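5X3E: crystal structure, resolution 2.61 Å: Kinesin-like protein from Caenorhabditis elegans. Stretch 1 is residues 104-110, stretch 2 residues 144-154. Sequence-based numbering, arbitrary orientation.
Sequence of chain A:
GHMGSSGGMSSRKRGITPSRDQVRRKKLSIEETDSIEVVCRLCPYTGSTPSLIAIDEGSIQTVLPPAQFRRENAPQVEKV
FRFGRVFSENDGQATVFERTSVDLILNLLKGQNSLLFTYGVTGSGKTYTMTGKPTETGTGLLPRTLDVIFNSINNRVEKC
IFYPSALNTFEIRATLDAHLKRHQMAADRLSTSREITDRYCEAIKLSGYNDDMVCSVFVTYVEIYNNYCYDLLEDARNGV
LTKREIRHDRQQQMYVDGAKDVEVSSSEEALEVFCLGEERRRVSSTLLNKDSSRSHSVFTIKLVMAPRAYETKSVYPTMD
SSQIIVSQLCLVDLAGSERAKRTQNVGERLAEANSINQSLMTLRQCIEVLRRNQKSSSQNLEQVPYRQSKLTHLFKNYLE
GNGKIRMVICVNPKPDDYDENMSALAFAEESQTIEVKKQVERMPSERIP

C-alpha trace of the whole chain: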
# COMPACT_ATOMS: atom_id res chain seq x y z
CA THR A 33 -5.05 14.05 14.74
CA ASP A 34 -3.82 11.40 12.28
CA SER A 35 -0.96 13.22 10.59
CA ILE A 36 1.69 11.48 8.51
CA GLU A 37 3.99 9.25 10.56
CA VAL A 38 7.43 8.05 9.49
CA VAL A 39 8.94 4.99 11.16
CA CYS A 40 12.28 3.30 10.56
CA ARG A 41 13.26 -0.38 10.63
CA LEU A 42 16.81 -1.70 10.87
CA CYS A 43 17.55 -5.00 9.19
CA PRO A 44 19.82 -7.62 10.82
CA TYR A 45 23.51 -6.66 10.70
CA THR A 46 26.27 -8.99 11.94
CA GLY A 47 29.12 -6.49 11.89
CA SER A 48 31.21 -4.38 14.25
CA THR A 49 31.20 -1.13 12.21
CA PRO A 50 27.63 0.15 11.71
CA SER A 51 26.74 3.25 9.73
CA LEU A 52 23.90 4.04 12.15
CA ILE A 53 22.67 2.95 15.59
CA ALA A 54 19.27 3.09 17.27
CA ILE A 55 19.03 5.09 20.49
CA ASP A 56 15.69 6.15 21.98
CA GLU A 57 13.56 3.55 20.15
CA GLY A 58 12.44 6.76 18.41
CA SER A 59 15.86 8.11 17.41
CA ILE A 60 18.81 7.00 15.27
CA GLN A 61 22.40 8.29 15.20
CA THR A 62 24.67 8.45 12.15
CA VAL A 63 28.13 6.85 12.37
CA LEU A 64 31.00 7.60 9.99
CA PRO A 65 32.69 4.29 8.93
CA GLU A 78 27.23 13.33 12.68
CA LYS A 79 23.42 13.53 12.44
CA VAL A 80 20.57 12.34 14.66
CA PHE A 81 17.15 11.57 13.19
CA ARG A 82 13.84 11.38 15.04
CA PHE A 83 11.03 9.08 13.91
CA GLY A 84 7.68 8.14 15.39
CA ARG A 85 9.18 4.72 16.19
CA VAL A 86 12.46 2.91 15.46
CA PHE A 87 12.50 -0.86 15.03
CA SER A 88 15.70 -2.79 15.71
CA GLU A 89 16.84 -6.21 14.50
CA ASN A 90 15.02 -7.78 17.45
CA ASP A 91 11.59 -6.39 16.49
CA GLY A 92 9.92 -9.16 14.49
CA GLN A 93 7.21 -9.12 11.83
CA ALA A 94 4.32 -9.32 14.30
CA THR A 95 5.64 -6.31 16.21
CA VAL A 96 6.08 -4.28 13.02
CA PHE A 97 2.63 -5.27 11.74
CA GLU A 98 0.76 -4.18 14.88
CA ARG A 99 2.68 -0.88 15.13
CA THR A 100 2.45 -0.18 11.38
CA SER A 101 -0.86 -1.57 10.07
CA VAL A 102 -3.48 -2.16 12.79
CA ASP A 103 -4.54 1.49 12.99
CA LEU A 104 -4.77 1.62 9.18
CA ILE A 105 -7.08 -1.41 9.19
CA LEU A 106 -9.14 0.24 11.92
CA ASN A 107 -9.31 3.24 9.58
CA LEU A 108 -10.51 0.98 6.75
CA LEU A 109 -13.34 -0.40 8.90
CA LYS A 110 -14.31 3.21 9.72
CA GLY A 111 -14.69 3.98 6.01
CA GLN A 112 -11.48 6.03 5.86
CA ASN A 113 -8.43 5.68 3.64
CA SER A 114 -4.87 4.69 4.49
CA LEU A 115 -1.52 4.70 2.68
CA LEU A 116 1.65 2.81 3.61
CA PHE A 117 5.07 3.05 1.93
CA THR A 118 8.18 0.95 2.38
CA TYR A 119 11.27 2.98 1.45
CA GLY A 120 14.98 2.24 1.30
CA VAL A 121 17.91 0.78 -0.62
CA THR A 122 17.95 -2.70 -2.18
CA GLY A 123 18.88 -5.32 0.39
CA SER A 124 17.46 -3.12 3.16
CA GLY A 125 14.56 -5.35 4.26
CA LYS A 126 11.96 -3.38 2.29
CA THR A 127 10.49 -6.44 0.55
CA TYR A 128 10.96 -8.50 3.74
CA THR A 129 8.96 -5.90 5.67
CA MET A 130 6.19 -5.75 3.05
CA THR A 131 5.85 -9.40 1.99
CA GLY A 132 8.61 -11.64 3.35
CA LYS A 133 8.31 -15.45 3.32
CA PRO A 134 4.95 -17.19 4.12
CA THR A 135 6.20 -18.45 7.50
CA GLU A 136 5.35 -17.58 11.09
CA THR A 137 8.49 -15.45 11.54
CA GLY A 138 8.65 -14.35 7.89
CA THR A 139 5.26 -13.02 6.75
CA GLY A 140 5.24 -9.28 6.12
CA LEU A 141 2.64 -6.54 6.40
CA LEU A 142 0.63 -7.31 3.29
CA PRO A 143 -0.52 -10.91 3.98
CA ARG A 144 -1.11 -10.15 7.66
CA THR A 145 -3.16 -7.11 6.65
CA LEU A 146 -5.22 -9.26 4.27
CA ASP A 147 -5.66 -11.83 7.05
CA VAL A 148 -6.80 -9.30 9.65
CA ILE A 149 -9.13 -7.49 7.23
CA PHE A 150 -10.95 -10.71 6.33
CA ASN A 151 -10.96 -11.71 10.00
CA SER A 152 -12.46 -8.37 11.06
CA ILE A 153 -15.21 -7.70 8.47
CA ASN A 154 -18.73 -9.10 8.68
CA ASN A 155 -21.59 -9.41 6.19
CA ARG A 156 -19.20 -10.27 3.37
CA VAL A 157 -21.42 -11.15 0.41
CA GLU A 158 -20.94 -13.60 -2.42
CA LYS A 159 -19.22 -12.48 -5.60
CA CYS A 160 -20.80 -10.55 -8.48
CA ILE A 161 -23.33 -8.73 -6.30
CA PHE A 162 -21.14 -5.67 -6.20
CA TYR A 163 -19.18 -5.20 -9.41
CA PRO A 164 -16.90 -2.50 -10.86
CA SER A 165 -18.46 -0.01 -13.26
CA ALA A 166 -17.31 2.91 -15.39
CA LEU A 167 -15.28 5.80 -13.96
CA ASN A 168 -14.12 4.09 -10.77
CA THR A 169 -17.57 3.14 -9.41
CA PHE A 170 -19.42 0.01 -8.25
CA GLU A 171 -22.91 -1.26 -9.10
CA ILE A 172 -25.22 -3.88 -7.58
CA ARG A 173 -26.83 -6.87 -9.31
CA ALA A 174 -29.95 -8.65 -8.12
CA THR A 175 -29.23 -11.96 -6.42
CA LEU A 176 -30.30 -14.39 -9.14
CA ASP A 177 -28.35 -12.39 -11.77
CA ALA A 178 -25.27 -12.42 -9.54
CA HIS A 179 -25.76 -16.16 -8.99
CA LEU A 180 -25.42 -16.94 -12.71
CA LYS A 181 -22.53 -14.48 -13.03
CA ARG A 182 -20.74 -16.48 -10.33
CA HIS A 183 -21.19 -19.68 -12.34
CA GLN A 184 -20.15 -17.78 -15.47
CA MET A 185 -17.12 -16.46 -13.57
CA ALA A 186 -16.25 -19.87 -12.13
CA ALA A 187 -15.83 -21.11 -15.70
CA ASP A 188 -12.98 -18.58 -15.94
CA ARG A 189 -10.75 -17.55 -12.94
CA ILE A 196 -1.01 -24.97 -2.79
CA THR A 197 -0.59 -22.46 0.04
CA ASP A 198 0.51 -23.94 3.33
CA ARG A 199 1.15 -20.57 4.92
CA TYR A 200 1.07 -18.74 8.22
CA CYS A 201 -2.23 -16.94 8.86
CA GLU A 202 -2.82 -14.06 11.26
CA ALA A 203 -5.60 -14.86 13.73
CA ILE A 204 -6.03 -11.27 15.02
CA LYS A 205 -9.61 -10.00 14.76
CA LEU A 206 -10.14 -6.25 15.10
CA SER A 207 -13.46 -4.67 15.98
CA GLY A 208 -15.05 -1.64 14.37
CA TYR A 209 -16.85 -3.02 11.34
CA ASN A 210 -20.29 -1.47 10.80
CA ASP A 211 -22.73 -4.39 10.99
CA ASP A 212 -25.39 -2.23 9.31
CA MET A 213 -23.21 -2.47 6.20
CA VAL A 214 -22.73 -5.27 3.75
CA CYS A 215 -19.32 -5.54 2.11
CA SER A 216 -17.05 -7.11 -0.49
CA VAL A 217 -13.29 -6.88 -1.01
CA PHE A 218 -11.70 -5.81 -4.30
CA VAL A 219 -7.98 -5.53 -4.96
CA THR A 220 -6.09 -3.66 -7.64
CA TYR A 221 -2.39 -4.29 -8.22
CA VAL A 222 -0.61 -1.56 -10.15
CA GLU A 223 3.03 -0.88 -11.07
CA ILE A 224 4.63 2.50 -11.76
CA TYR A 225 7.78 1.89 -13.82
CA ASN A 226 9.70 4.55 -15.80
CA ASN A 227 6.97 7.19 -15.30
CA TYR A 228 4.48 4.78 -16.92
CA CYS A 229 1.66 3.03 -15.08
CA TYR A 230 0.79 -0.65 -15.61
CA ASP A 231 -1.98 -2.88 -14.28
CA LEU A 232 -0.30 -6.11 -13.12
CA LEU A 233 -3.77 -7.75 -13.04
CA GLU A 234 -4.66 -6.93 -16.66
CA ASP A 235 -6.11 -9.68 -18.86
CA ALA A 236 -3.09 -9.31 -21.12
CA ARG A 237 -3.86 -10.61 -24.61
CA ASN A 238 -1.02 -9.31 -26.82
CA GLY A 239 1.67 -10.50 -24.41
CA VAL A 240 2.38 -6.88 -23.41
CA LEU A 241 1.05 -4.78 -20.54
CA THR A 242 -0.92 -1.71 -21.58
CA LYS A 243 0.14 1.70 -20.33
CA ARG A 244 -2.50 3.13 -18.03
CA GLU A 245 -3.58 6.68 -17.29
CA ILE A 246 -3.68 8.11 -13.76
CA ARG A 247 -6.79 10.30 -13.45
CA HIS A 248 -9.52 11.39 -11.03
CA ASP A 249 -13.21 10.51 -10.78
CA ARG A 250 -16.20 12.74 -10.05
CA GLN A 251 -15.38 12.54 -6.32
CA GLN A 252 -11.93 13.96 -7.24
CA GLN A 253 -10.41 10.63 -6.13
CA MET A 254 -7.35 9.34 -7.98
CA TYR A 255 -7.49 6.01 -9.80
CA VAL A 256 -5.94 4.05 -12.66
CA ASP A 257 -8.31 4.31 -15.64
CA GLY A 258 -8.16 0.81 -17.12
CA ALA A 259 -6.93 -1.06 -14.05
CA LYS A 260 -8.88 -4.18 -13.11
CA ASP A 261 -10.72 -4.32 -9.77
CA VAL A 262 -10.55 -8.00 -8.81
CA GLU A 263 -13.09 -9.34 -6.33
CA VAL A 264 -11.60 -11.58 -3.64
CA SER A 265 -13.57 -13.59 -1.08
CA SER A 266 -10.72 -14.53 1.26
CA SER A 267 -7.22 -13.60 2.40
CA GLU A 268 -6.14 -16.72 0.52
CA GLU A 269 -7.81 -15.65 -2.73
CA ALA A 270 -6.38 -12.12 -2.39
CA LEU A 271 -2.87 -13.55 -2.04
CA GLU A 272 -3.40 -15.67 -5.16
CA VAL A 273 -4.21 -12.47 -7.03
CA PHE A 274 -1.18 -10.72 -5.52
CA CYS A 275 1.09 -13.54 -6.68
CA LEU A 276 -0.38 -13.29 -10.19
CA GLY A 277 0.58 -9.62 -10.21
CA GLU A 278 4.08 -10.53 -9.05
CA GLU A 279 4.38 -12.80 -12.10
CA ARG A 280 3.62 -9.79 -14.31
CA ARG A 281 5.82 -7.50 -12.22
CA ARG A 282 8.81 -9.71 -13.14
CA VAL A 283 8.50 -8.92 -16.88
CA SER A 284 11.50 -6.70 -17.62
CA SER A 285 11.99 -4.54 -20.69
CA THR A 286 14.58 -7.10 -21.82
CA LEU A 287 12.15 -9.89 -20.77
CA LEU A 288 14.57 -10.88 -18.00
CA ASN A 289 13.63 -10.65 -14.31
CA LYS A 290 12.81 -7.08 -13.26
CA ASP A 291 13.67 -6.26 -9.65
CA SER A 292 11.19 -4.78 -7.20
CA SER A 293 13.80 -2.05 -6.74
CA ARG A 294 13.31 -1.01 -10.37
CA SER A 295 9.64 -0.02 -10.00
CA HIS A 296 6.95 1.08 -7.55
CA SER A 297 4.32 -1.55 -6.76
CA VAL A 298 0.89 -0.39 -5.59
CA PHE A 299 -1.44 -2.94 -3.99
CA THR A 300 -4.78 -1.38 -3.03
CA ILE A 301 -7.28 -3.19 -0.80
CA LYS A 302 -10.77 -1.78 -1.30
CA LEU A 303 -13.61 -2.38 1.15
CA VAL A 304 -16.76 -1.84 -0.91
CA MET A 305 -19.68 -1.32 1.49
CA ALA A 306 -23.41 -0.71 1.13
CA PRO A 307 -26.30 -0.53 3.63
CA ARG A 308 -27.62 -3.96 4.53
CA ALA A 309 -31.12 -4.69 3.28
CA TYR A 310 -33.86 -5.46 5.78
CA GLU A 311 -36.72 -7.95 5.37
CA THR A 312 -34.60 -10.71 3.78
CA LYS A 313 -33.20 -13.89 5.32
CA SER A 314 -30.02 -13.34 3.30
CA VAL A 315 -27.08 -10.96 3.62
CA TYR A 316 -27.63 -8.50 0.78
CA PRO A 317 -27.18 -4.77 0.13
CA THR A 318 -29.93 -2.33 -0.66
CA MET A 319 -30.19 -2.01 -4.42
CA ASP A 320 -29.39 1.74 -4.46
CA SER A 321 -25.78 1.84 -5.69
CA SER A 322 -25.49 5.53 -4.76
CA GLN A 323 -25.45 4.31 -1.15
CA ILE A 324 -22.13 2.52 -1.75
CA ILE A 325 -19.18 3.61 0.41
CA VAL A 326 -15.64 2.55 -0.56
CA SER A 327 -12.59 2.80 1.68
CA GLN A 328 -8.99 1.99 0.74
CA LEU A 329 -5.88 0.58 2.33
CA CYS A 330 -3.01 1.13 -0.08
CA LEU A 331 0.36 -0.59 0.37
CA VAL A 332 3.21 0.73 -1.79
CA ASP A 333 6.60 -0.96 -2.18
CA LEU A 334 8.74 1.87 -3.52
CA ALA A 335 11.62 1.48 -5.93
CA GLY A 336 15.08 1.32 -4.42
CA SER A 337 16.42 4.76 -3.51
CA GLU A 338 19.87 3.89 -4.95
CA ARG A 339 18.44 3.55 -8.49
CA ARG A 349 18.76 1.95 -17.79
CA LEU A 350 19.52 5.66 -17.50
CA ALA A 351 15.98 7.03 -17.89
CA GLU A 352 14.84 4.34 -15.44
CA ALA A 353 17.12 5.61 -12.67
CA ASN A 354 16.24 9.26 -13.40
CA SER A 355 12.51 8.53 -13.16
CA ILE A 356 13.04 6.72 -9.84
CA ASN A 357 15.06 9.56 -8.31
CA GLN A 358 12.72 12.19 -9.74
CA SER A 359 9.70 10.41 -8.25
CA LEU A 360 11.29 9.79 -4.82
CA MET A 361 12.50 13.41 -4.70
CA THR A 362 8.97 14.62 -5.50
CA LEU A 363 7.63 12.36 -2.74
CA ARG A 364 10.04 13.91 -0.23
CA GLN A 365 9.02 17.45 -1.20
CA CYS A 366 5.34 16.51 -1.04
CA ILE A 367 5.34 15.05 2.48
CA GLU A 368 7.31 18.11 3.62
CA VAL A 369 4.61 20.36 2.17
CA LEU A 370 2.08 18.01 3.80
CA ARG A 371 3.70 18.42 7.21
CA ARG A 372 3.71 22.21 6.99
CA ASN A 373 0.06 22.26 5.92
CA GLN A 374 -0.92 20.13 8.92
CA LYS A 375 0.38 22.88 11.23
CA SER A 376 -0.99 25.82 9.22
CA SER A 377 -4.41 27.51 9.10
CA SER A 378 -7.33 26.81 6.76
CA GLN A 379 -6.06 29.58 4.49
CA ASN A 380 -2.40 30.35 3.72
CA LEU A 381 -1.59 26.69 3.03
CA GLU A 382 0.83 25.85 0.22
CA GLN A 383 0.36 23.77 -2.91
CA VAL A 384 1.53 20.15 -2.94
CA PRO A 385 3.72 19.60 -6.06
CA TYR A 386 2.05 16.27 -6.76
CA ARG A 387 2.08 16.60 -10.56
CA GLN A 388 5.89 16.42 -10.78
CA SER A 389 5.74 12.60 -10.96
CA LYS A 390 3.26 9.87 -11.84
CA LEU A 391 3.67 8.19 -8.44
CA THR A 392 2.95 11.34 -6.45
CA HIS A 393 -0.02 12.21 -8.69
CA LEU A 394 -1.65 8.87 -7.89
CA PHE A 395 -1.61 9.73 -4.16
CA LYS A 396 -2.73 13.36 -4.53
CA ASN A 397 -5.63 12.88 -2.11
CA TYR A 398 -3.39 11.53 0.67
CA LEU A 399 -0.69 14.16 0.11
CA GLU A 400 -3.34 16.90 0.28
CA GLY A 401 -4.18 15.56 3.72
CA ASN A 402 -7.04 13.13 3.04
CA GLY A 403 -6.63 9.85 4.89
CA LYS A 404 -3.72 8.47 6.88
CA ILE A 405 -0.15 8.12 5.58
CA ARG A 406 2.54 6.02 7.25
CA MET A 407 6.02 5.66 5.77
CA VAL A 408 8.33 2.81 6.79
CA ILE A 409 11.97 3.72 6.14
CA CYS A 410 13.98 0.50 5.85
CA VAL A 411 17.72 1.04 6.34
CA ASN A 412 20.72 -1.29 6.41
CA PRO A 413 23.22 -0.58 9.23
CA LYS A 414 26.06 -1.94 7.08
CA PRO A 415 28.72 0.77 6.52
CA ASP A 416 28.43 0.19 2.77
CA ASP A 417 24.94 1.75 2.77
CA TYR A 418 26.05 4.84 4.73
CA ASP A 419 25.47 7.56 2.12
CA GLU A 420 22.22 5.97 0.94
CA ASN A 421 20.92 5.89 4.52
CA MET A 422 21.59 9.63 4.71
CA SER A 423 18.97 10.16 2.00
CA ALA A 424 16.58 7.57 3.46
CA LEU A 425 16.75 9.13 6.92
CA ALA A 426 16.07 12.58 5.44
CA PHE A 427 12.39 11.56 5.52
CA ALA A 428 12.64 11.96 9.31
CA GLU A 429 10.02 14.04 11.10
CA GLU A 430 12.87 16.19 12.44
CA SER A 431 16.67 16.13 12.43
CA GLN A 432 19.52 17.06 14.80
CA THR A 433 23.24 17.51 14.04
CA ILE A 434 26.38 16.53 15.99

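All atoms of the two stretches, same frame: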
# COMPACT_ATOMS: atom_id res chain seq x y z
N LEU A 104 -4.29 1.41 10.55
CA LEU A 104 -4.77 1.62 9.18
C LEU A 104 -5.97 0.72 8.89
O LEU A 104 -6.92 1.14 8.22
CB LEU A 104 -3.66 1.37 8.17
CG LEU A 104 -2.33 2.09 8.43
CD1 LEU A 104 -1.37 1.91 7.26
CD2 LEU A 104 -2.56 3.56 8.75
N ILE A 105 -5.93 -0.53 9.37
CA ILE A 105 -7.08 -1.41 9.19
C ILE A 105 -8.28 -0.88 9.96
O ILE A 105 -9.42 -0.92 9.47
CB ILE A 105 -6.74 -2.84 9.59
CG1 ILE A 105 -5.59 -3.38 8.74
CG2 ILE A 105 -7.97 -3.72 9.46
CD1 ILE A 105 -5.02 -4.71 9.25
N LEU A 106 -8.05 -0.39 11.18
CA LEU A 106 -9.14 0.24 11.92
C LEU A 106 -9.71 1.42 11.14
O LEU A 106 -10.93 1.65 11.14
CB LEU A 106 -8.65 0.68 13.30
CG LEU A 106 -8.30 -0.46 14.26
CD1 LEU A 106 -7.68 0.08 15.55
CD2 LEU A 106 -9.52 -1.31 14.57
N ASN A 107 -8.84 2.19 10.48
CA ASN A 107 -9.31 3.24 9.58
C ASN A 107 -10.20 2.67 8.48
O ASN A 107 -11.31 3.17 8.23
CB ASN A 107 -8.13 3.98 8.96
CG ASN A 107 -7.80 5.26 9.69
OD1 ASN A 107 -8.68 5.93 10.23
ND2 ASN A 107 -6.52 5.62 9.71
N LEU A 108 -9.74 1.59 7.83
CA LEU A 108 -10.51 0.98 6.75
C LEU A 108 -11.91 0.58 7.20
O LEU A 108 -12.89 0.80 6.48
CB LEU A 108 -9.76 -0.25 6.22
CG LEU A 108 -10.36 -0.96 5.01
CD1 LEU A 108 -10.13 -0.15 3.76
CD2 LEU A 108 -9.77 -2.36 4.85
N LEU A 109 -12.03 -0.01 8.40
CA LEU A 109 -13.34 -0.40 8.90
C LEU A 109 -14.21 0.81 9.18
O LEU A 109 -15.44 0.72 9.12
CB LEU A 109 -13.19 -1.26 10.16
CG LEU A 109 -12.94 -2.77 10.03
CD1 LEU A 109 -13.67 -3.35 8.83
CD2 LEU A 109 -11.48 -3.10 9.93
N LYS A 110 -13.60 1.96 9.49
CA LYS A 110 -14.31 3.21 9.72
C LYS A 110 -14.66 3.93 8.42
O LYS A 110 -15.16 5.05 8.47
CB LYS A 110 -13.47 4.14 10.60
CG LYS A 110 -13.35 3.73 12.05
CD LYS A 110 -12.27 4.57 12.73
CE LYS A 110 -12.40 6.05 12.39
NZ LYS A 110 -11.54 6.91 13.25
N ARG A 144 -0.49 -10.33 6.35
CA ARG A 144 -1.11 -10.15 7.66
C ARG A 144 -2.26 -9.16 7.59
O ARG A 144 -3.30 -9.36 8.23
CB ARG A 144 -0.07 -9.69 8.69
CG ARG A 144 1.05 -10.69 8.94
CD ARG A 144 2.04 -10.16 9.96
NE ARG A 144 3.22 -11.00 10.05
CZ ARG A 144 3.37 -11.97 10.95
NH1 ARG A 144 2.42 -12.21 11.84
NH2 ARG A 144 4.48 -12.70 10.96
N THR A 145 -2.07 -8.06 6.84
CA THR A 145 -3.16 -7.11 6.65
C THR A 145 -4.36 -7.77 5.98
O THR A 145 -5.50 -7.60 6.42
CB THR A 145 -2.67 -5.91 5.83
OG1 THR A 145 -1.69 -5.18 6.58
CG2 THR A 145 -3.84 -4.99 5.53
N LEU A 146 -4.12 -8.54 4.92
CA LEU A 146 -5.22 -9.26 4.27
C LEU A 146 -5.89 -10.21 5.25
O LEU A 146 -7.13 -10.31 5.27
CB LEU A 146 -4.71 -10.02 3.05
CG LEU A 146 -4.25 -9.22 1.84
CD1 LEU A 146 -3.51 -10.13 0.86
CD2 LEU A 146 -5.44 -8.52 1.18
N ASP A 147 -5.10 -10.94 6.04
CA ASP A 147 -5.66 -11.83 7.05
C ASP A 147 -6.57 -11.08 8.01
O ASP A 147 -7.74 -11.45 8.21
CB ASP A 147 -4.53 -12.51 7.83
CG ASP A 147 -3.87 -13.63 7.06
OD1 ASP A 147 -4.56 -14.27 6.23
OD2 ASP A 147 -2.67 -13.87 7.29
N VAL A 148 -6.06 -10.01 8.61
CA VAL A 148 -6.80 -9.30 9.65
C VAL A 148 -8.05 -8.64 9.08
O VAL A 148 -9.10 -8.62 9.73
CB VAL A 148 -5.87 -8.28 10.34
CG1 VAL A 148 -6.66 -7.37 11.24
CG2 VAL A 148 -4.81 -9.03 11.13
N ILE A 149 -7.95 -8.06 7.87
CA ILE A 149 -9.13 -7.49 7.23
C ILE A 149 -10.24 -8.53 7.11
O ILE A 149 -11.36 -8.32 7.57
CB ILE A 149 -8.77 -6.90 5.85
CG1 ILE A 149 -8.00 -5.58 6.00
CG2 ILE A 149 -10.03 -6.66 5.00
CD1 ILE A 149 -7.34 -5.13 4.72
N PHE A 150 -9.92 -9.68 6.51
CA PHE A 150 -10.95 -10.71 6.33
C PHE A 150 -11.40 -11.29 7.65
O PHE A 150 -12.55 -11.74 7.76
CB PHE A 150 -10.43 -11.80 5.40
CG PHE A 150 -10.50 -11.44 3.96
CD1 PHE A 150 -11.67 -11.65 3.24
CD2 PHE A 150 -9.43 -10.87 3.31
CE1 PHE A 150 -11.75 -11.32 1.91
CE2 PHE A 150 -9.50 -10.53 1.98
CZ PHE A 150 -10.67 -10.75 1.28
N ASN A 151 -10.54 -11.29 8.67
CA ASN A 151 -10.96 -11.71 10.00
C ASN A 151 -11.93 -10.71 10.62
O ASN A 151 -12.83 -11.11 11.38
CB ASN A 151 -9.75 -11.88 10.92
CG ASN A 151 -8.85 -13.01 10.48
OD1 ASN A 151 -9.25 -13.86 9.69
ND2 ASN A 151 -7.63 -13.02 11.00
N SER A 152 -11.78 -9.42 10.32
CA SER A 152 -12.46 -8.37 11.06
C SER A 152 -13.75 -7.87 10.40
O SER A 152 -14.54 -7.20 11.08
CB SER A 152 -11.52 -7.18 11.26
OG SER A 152 -10.33 -7.59 11.91
N ILE A 153 -13.99 -8.17 9.12
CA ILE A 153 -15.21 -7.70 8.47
C ILE A 153 -16.31 -8.73 8.68
O ILE A 153 -16.05 -9.92 8.89
CB ILE A 153 -15.00 -7.43 6.97
CG1 ILE A 153 -14.69 -8.72 6.21
CG2 ILE A 153 -13.91 -6.38 6.75
CD1 ILE A 153 -14.28 -8.49 4.77
N ASN A 154 -17.55 -8.26 8.65
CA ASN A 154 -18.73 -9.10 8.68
C ASN A 154 -19.60 -8.78 7.48
O ASN A 154 -19.35 -7.82 6.74
CB ASN A 154 -19.53 -8.91 9.98
CG ASN A 154 -18.68 -9.09 11.22
OD1 ASN A 154 -17.94 -10.07 11.34
ND2 ASN A 154 -18.76 -8.13 12.13

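At the centre of this contact is I105, whose CA atom lies 6.7 Å from I149 CA. Its CA-to-CB bond points toward the second helix, and its m,t rotamer gives both ends of the branched side chain a partner: CD1 reaches V148 CG1 at 3.7 Å, while CG2 packs against I149 CG1 at 3.9 Å. I105 is covered more than any other residue here. The helix axes come no closer than 10.6 Å, so long aliphatic side chains suit the place: I105, with CD1 extended by its t chi2, and the leucines reach across, with the two helices running the same general way, 38° apart.

One turn on, the pattern repeats. L108, in the t,p rotamer, brings CD2 to 3.7 Å from I149 CD1, so I149, whose CA-to-CB bond points sideways, is shared between I105 and L108. L109 carries the contact to the C-terminal ends, its CD1 3.7 Å from I153 CG2. I153 is the first residue to leave helical phi/psi, yet its p rotamer still supplies a methyl to the leucine. The spacing 105, 108, 109 is the familiar i, i+3, i+4 rule for one face of a helix; L104, L106 and N107 make no contact with the second stretch.

Polar residues enter at the margins by offering carbon. T145 turns CG2 to I105 CD1 at 3.9 Å, while its OG1 is hydrogen-bonded elsewhere in the structure. S152 presents CB to L109 CD2 at 4.3 Å, and its OG donates to V148 O at 2.7 Å, so the hydroxyl is satisfied within its own helix. No hydrogen bond crosses between the stretches. The 309 Å² buried, both sides summed, is held by apolar packing, and the rule to read from it is simple: here, small polar side chains sit beside the packing with their hydroxyls bonded away from the partner stretch.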